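Local coordinates for protein cytosol aminopeptidase (Coxiella burnetii, PDB 3IJ3) that probably removes amino-terminal residues from peptides as a manganese-dependent metalloaminopeptidase of the M17 (leucyl aminopeptidase) family, at residues G249-I261 and I300-P314. Sequence-based numbering, arbitrary orientation.
With LI (lithium ion), chain C; SO4 (sulfate ion), chain D.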
ATOM      1  N   GLY A 249      13.217  -9.051 -31.518  1.00 15.61           N
ATOM      2  CA  GLY A 249      13.126  -9.468 -30.131  1.00 15.58           C
ATOM      3  C   GLY A 249      13.523  -8.409 -29.105  1.00 16.11           C
ATOM      4  O   GLY A 249      14.541  -7.752 -29.247  1.00 15.85           O
ATOM      5  N   LYS A 250      12.703  -8.267 -28.071  1.00 14.68           N
ATOM      6  CA  LYS A 250      12.940  -7.305 -26.998  1.00 16.03           C
ATOM      7  C   LYS A 250      14.108  -7.748 -26.122  1.00 16.16           C
ATOM      8  O   LYS A 250      14.016  -8.751 -25.411  1.00 15.44           O
ATOM      9  CB  LYS A 250      11.667  -7.143 -26.170  1.00 16.42           C
ATOM     10  CG  LYS A 250      11.808  -6.266 -24.899  1.00 15.91           C
ATOM     11  CD  LYS A 250      10.529  -6.328 -24.076  1.00 18.23           C
ATOM     12  CE  LYS A 250      10.740  -5.843 -22.643  1.00 19.30           C
ATOM     13  NZ  LYS A 250       9.488  -6.051 -21.813  1.00 20.19           N
ATOM     14  N   GLY A 251      15.196  -6.972 -26.155  1.00 15.86           N
ATOM     15  CA  GLY A 251      16.401  -7.266 -25.403  1.00 14.93           C
ATOM     16  C   GLY A 251      16.619  -6.364 -24.207  1.00 15.26           C
ATOM     17  O   GLY A 251      17.682  -5.766 -24.076  1.00 15.97           O
ATOM     18  N   VAL A 252      15.638  -6.278 -23.308  1.00 14.99           N
ATOM     19  CA  VAL A 252      15.814  -5.443 -22.091  1.00 13.55           C
ATOM     20  C   VAL A 252      16.534  -6.347 -21.089  1.00 15.24           C
ATOM     21  O   VAL A 252      15.922  -7.172 -20.401  1.00 15.69           O
ATOM     22  CB  VAL A 252      14.482  -4.903 -21.580  1.00 14.82           C
ATOM     23  CG1 VAL A 252      14.651  -4.121 -20.281  1.00 14.96           C
ATOM     24  CG2 VAL A 252      13.870  -3.993 -22.641  1.00 15.31           C
ATOM     25  N   CYS A 253      17.853  -6.193 -21.031  1.00 15.80           N
ATOM     26  CA  CYS A 253      18.722  -7.054 -20.215  1.00 15.70           C
ATOM     27  C   CYS A 253      18.413  -7.028 -18.729  1.00 16.04           C
ATOM     28  O   CYS A 253      18.589  -8.041 -18.027  1.00 15.99           O
ATOM     29  CB  CYS A 253      20.179  -6.770 -20.535  1.00 15.82           C
ATOM     30  SG  CYS A 253      20.550  -7.257 -22.285  1.00 20.11           S
ATOM     31  N   PHE A 254      17.970  -5.871 -18.255  1.00 16.42           N
ATOM     32  CA  PHE A 254      17.442  -5.739 -16.903  1.00 16.38           C
ATOM     33  C   PHE A 254      16.445  -4.595 -16.912  1.00 15.91           C
ATOM     34  O   PHE A 254      16.670  -3.564 -17.551  1.00 15.98           O
ATOM     35  CB  PHE A 254      18.488  -5.509 -15.811  1.00 16.42           C
ATOM     36  CG  PHE A 254      17.908  -5.623 -14.450  1.00 17.12           C
ATOM     37  CD1 PHE A 254      17.579  -6.880 -13.941  1.00 17.18           C
ATOM     38  CD2 PHE A 254      17.613  -4.495 -13.688  1.00 19.58           C
ATOM     39  CE1 PHE A 254      16.976  -7.015 -12.698  1.00 17.54           C
ATOM     40  CE2 PHE A 254      17.022  -4.633 -12.436  1.00 18.55           C
ATOM     41  CZ  PHE A 254      16.687  -5.881 -11.951  1.00 19.03           C
ATOM     42  N   ASP A 255      15.305  -4.822 -16.264  1.00 16.40           N
ATOM     43  CA  ASP A 255      14.282  -3.805 -16.165  1.00 17.27           C
ATOM     44  C   ASP A 255      14.001  -3.435 -14.699  1.00 17.11           C
ATOM     45  O   ASP A 255      13.393  -4.200 -13.953  1.00 17.21           O
ATOM     46  CB  ASP A 255      13.015  -4.280 -16.867  1.00 16.97           C
ATOM     47  CG  ASP A 255      11.959  -3.183 -17.013  1.00 18.13           C
ATOM     48  OD1 ASP A 255      12.245  -2.011 -16.695  1.00 17.08           O
ATOM     49  OD2 ASP A 255      10.837  -3.553 -17.441  1.00 17.65           O
ATOM     50  N   SER A 256      14.482  -2.269 -14.271  1.00 17.89           N
ATOM     51  CA  SER A 256      14.196  -1.772 -12.941  1.00 16.04           C
ATOM     52  C   SER A 256      12.842  -1.078 -12.909  1.00 15.57           C
ATOM     53  O   SER A 256      12.323  -0.760 -11.832  1.00 16.15           O
ATOM     54  CB  SER A 256      15.229  -0.732 -12.539  1.00 16.16           C
ATOM     55  OG  SER A 256      15.133   0.417 -13.398  1.00 15.62           O
ATOM     56  N   GLY A 257      12.312  -0.800 -14.097  1.00 15.48           N
ATOM     57  CA  GLY A 257      11.113  -0.017 -14.261  1.00 17.24           C
ATOM     58  C   GLY A 257      11.431   1.424 -14.599  1.00 16.97           C
ATOM     59  O   GLY A 257      10.575   2.149 -15.123  1.00 15.84           O
ATOM     60  N   GLY A 258      12.682   1.842 -14.352  1.00 16.80           N
ATOM     61  CA  GLY A 258      13.065   3.237 -14.563  1.00 16.41           C
ATOM     62  C   GLY A 258      12.507   4.070 -13.410  1.00 16.74           C
ATOM     63  O   GLY A 258      12.237   3.544 -12.316  1.00 16.29           O
ATOM     64  N   LEU A 259      12.316   5.373 -13.631  1.00 15.45           N
ATOM     65  CA  LEU A 259      11.816   6.246 -12.559  1.00 14.48           C
ATOM     66  C   LEU A 259      10.479   5.746 -11.965  1.00 15.50           C
ATOM     67  O   LEU A 259      10.220   5.958 -10.789  1.00 16.07           O
ATOM     68  CB  LEU A 259      11.746   7.700 -13.042  1.00 16.12           C
ATOM     69  CG  LEU A 259      13.138   8.346 -13.179  1.00 16.62           C
ATOM     70  CD1 LEU A 259      13.049   9.696 -13.898  1.00 18.33           C
ATOM     71  CD2 LEU A 259      13.749   8.495 -11.806  1.00 17.70           C
ATOM     72  N   ASP A 260       9.654   5.102 -12.801  1.00 14.99           N
ATOM     73  CA  ASP A 260       8.410   4.441 -12.348  1.00 15.11           C
ATOM     74  C   ASP A 260       8.884   3.046 -11.889  1.00 15.21           C
ATOM     75  O   ASP A 260       8.591   2.012 -12.494  1.00 16.14           O
ATOM     76  CB  ASP A 260       7.400   4.346 -13.492  1.00 17.05           C
ATOM     77  CG  ASP A 260       6.824   5.691 -13.869  1.00 17.01           C
ATOM     78  OD1 ASP A 260       6.475   6.476 -12.950  1.00 17.51           O
ATOM     79  OD2 ASP A 260       6.679   5.980 -15.084  1.00 16.55           O
ATOM     80  N   ILE A 261       9.608   3.057 -10.780  1.00 15.85           N
ATOM     81  CA  ILE A 261      10.303   1.879 -10.285  1.00 14.78           C
ATOM     82  C   ILE A 261       9.391   0.748  -9.898  1.00 15.56           C
ATOM     83  O   ILE A 261       8.322   0.959  -9.335  1.00 16.56           O
ATOM     84  CB  ILE A 261      11.252   2.272  -9.114  1.00 14.49           C
ATOM     85  CG1 ILE A 261      12.281   1.179  -8.830  1.00 16.95           C
ATOM     86  CG2 ILE A 261      10.454   2.669  -7.841  1.00 17.02           C
ATOM     87  CD1 ILE A 261      13.318   1.611  -7.730  1.00 19.24           C
ATOM     88  N   ILE A 300      17.448  -6.962 -32.770  1.00 14.94           N
ATOM     89  CA  ILE A 300      17.312  -6.965 -31.313  1.00 14.99           C
ATOM     90  C   ILE A 300      17.794  -5.643 -30.686  1.00 14.91           C
ATOM     91  O   ILE A 300      19.002  -5.339 -30.713  1.00 15.41           O
ATOM     92  CB  ILE A 300      18.123  -8.120 -30.663  1.00 14.87           C
ATOM     93  CG1 ILE A 300      17.560  -9.477 -31.072  1.00 16.83           C
ATOM     94  CG2 ILE A 300      18.171  -7.970 -29.137  1.00 17.09           C
ATOM     95  CD1 ILE A 300      18.500 -10.679 -30.714  1.00 15.58           C
ATOM     96  N   PRO A 301      16.844  -4.830 -30.184  1.00 15.75           N
ATOM     97  CA  PRO A 301      17.228  -3.665 -29.398  1.00 15.33           C
ATOM     98  C   PRO A 301      17.712  -4.215 -28.051  1.00 14.99           C
ATOM     99  O   PRO A 301      16.969  -4.963 -27.375  1.00 15.94           O
ATOM    100  CB  PRO A 301      15.946  -2.857 -29.261  1.00 16.40           C
ATOM    101  CG  PRO A 301      14.861  -3.661 -29.836  1.00 21.51           C
ATOM    102  CD  PRO A 301      15.393  -4.864 -30.477  1.00 16.36           C
ATOM    103  N   ALA A 302      18.926  -3.858 -27.659  1.00 13.95           N
ATOM    104  CA  ALA A 302      19.534  -4.384 -26.425  1.00 14.86           C
ATOM    105  C   ALA A 302      19.865  -3.214 -25.500  1.00 16.69           C
ATOM    106  O   ALA A 302      20.705  -2.358 -25.824  1.00 16.41           O
ATOM    107  CB  ALA A 302      20.762  -5.236 -26.760  1.00 15.89           C
ATOM    108  N   VAL A 303      19.157  -3.155 -24.381  1.00 16.18           N
ATOM    109  CA  VAL A 303      19.313  -2.063 -23.433  1.00 16.54           C
ATOM    110  C   VAL A 303      19.065  -2.503 -21.994  1.00 17.84           C
ATOM    111  O   VAL A 303      18.622  -3.638 -21.743  1.00 18.04           O
ATOM    112  CB  VAL A 303      18.198  -1.003 -23.701  1.00 16.10           C
ATOM    113  CG1 VAL A 303      18.097  -0.569 -25.180  1.00 16.28           C
ATOM    114  CG2 VAL A 303      16.794  -1.510 -23.246  1.00 16.03           C
ATOM    115  N   GLU A 304      19.431  -1.638 -21.044  0.60 17.37           N
ATOM    116  CA  GLU A 304      19.034  -1.820 -19.650  0.60 18.23           C
ATOM    117  C   GLU A 304      18.108  -0.647 -19.366  0.60 17.75           C
ATOM    118  O   GLU A 304      18.385   0.471 -19.811  0.60 17.31           O
ATOM    119  CB  GLU A 304      20.211  -1.799 -18.638  0.60 18.32           C
ATOM    120  CG  GLU A 304      19.742  -2.017 -17.133  0.60 22.94           C
ATOM    121  CD  GLU A 304      20.892  -2.295 -16.118  0.60 24.29           C
ATOM    122  OE1 GLU A 304      22.042  -2.490 -16.578  0.60 25.44           O
ATOM    123  OE2 GLU A 304      20.642  -2.325 -14.858  0.60 19.38           O
ATOM    124  N   ASN A 305      16.997  -0.894 -18.672  1.00 16.63           N
ATOM    125  CA  ASN A 305      16.087   0.178 -18.262  1.00 16.29           C
ATOM    126  C   ASN A 305      16.480   0.485 -16.830  1.00 15.94           C
ATOM    127  O   ASN A 305      16.007  -0.148 -15.898  1.00 16.42           O
ATOM    128  CB  ASN A 305      14.623  -0.250 -18.378  1.00 17.54           C
ATOM    129  CG  ASN A 305      13.644   0.905 -18.192  1.00 17.49           C
ATOM    130  OD1 ASN A 305      14.001   2.083 -18.392  1.00 17.41           O
ATOM    131  ND2 ASN A 305      12.392   0.573 -17.825  1.00 15.39           N
ATOM    132  N   ALA A 306      17.344   1.472 -16.668  1.00 16.02           N
ATOM    133  CA  ALA A 306      17.922   1.774 -15.376  1.00 15.25           C
ATOM    134  C   ALA A 306      17.426   3.037 -14.717  1.00 16.30           C
ATOM    135  O   ALA A 306      16.832   3.890 -15.346  1.00 17.18           O
ATOM    136  CB  ALA A 306      19.454   1.905 -15.540  1.00 15.66           C
ATOM    137  N   ILE A 307      17.743   3.127 -13.429  0.50 15.79           N
ATOM    138  CA  ILE A 307      17.447   4.299 -12.617  0.50 15.75           C
ATOM    139  C   ILE A 307      18.752   4.979 -12.339  0.50 16.11           C
ATOM    140  O   ILE A 307      19.716   4.368 -11.849  0.50 15.58           O
ATOM    141  CB  ILE A 307      16.775   3.949 -11.300  0.50 16.13           C
ATOM    142  CG1 ILE A 307      15.369   3.443 -11.576  0.50 14.31           C
ATOM    143  CG2 ILE A 307      16.709   5.190 -10.397  0.50 13.94           C
ATOM    144  CD1 ILE A 307      14.677   2.883 -10.370  0.50 18.13           C
ATOM    145  N   GLY A 308      18.821   6.251 -12.697  1.00 15.51           N
ATOM    146  CA  GLY A 308      20.026   6.997 -12.441  1.00 15.83           C
ATOM    147  C   GLY A 308      19.883   8.428 -12.938  1.00 14.98           C
ATOM    148  O   GLY A 308      18.826   8.805 -13.413  1.00 15.14           O
ATOM    149  N   SER A 309      20.970   9.179 -12.869  1.00 15.68           N
ATOM    150  CA  SER A 309      20.951  10.602 -13.237  1.00 17.16           C
ATOM    151  C   SER A 309      20.421  10.880 -14.639  1.00 16.94           C
ATOM    152  O   SER A 309      19.825  11.915 -14.854  1.00 18.21           O
ATOM    153  CB  SER A 309      22.335  11.222 -13.114  1.00 16.68           C
ATOM    154  OG  SER A 309      23.266  10.688 -14.042  1.00 17.97           O
ATOM    155  N   ARG A 310      20.644   9.963 -15.573  1.00 15.41           N
ATOM    156  CA  ARG A 310      20.226  10.161 -16.982  1.00 15.29           C
ATOM    157  C   ARG A 310      18.883   9.530 -17.377  1.00 16.10           C
ATOM    158  O   ARG A 310      18.481   9.599 -18.558  1.00 17.86           O
ATOM    159  CB  ARG A 310      21.308   9.619 -17.918  1.00 15.42           C
ATOM    160  CG  ARG A 310      22.648  10.307 -17.772  1.00 18.44           C
ATOM    161  CD  ARG A 310      23.704   9.721 -18.723  1.00 25.38           C
ATOM    162  NE  ARG A 310      23.883   8.260 -18.593  1.00 29.11           N
ATOM    163  CZ  ARG A 310      24.758   7.643 -17.788  1.00 33.05           C
ATOM    164  NH1 ARG A 310      25.583   8.325 -16.996  1.00 31.36           N
ATOM    165  NH2 ARG A 310      24.812   6.319 -17.782  1.00 33.37           N
ATOM    166  N   SER A 311      18.149   8.969 -16.406  1.00 15.02           N
ATOM    167  CA  SER A 311      16.879   8.321 -16.714  1.00 15.86           C
ATOM    168  C   SER A 311      15.852   9.182 -17.476  1.00 15.74           C
ATOM    169  O   SER A 311      15.592  10.351 -17.095  1.00 15.94           O
ATOM    170  CB  SER A 311      16.203   7.853 -15.415  1.00 16.30           C
ATOM    171  OG  SER A 311      16.899   6.749 -14.835  1.00 15.98           O
ATOM    172  N   TYR A 312      15.271   8.595 -18.521  1.00 15.56           N
ATOM    173  CA  TYR A 312      14.168   9.233 -19.250  1.00 15.99           C
ATOM    174  C   TYR A 312      12.986   9.307 -18.246  1.00 15.85           C
ATOM    175  O   TYR A 312      12.858   8.483 -17.323  1.00 15.80           O
ATOM    176  CB  TYR A 312      13.892   8.542 -20.587  1.00 16.99           C
ATOM    177  CG  TYR A 312      13.048   7.290 -20.610  1.00 17.09           C
ATOM    178  CD1 TYR A 312      12.088   7.123 -21.585  1.00 17.84           C
ATOM    179  CD2 TYR A 312      13.213   6.244 -19.688  1.00 18.55           C
ATOM    180  CE1 TYR A 312      11.305   5.986 -21.659  1.00 17.47           C
ATOM    181  CE2 TYR A 312      12.418   5.094 -19.749  1.00 16.71           C
ATOM    182  CZ  TYR A 312      11.467   4.964 -20.746  1.00 15.82           C
ATOM    183  OH  TYR A 312      10.651   3.858 -20.853  1.00 17.31           O
ATOM    184  N   ARG A 313      12.143  10.314 -18.412  1.00 15.15           N
ATOM    185  CA  ARG A 313      11.164  10.639 -17.411  1.00 14.98           C
ATOM    186  C   ARG A 313       9.718  10.628 -17.852  1.00 16.88           C
ATOM    187  O   ARG A 313       9.417  10.806 -19.031  1.00 16.97           O
ATOM    188  CB  ARG A 313      11.410  12.099 -16.980  1.00 15.20           C
ATOM    189  CG  ARG A 313      12.861  12.477 -16.715  1.00 15.06           C
ATOM    190  CD  ARG A 313      13.045  14.008 -16.778  1.00 17.36           C
ATOM    191  NE  ARG A 313      14.444  14.427 -16.692  1.00 17.44           N
ATOM    192  CZ  ARG A 313      15.291  14.451 -17.730  1.00 17.24           C
ATOM    193  NH1 ARG A 313      14.897  14.105 -18.966  1.00 17.92           N
ATOM    194  NH2 ARG A 313      16.542  14.826 -17.540  1.00 18.48           N
ATOM    195  N   PRO A 314       8.810  10.483 -16.877  1.00 16.27           N
ATOM    196  CA  PRO A 314       7.383  10.645 -17.178  1.00 15.72           C
ATOM    197  C   PRO A 314       7.188  12.022 -17.751  1.00 15.48           C
ATOM    198  O   PRO A 314       7.732  12.993 -17.218  1.00 16.17           O
ATOM    199  CB  PRO A 314       6.719  10.528 -15.811  1.00 16.40           C
ATOM    200  CG  PRO A 314       7.663   9.630 -15.011  1.00 17.24           C
ATOM    201  CD  PRO A 314       9.063   9.931 -15.536  1.00 16.47           C
TER
HETATM  202 LI    LI C 460      10.386  -4.405 -19.498  1.00 14.02          LI
HETATM  203  S   SO4 D 461       6.649  -3.399 -22.313  1.00 21.61           S
HETATM  204  O1  SO4 D 461       7.701  -2.980 -21.394  1.00 20.88           O
HETATM  205  O2  SO4 D 461       6.420  -2.261 -23.216  1.00 23.18           O
HETATM  206  O3  SO4 D 461       7.131  -4.593 -22.982  1.00 23.14           O
HETATM  207  O4  SO4 D 461       5.404  -3.693 -21.574  1.00 18.99           O
HETATM  208  O   HOH W   1      13.326   5.967 -16.300  1.00 16.32           O
HETATM  209  O   HOH W   2       8.552  -3.989 -19.124  1.00 18.32           O
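Asp255 OD1 is gripped from opposite faces of its carboxylate: Asn305 ND2 reaches it at 2.8 Å on the syn side but 34° out of the plane, and the backbone N of Gly257 meets it from above the plane, closing an Asx turn. Asp255 OD2 binds the lithium ion at 2.3 Å, with water, Asp273 and Glu334 completing a site consistent with the M17 metal centre, where manganese is expected. Asn305 and the Gly257 backbone thus form a second shell that should restrain this carboxylate's rotation. Paired in parallel register on one sheet face, both with CG anti to the backbone N (chi1 -170°), the two side chains lie side by side; Thr331 O takes a further hydrogen bond from ND2. Asn305 O is doubly held too, by Ser256 N and by Ser256 OG, which also accepts from Gly258 N in an ST turn. Farther along, a water joins Leu259 N to Tyr312 O. Earlier, the strands pair in parallel, the first turning a corner at Cys253: Cys253 N donates to Val303 O at 2.8 Å, and beyond it Asn305 N to Phe254 O. Strand 295-305 lies between 244-252 and antiparallel 231-237, flanked by helices 186-200, 217-223 and 335-347.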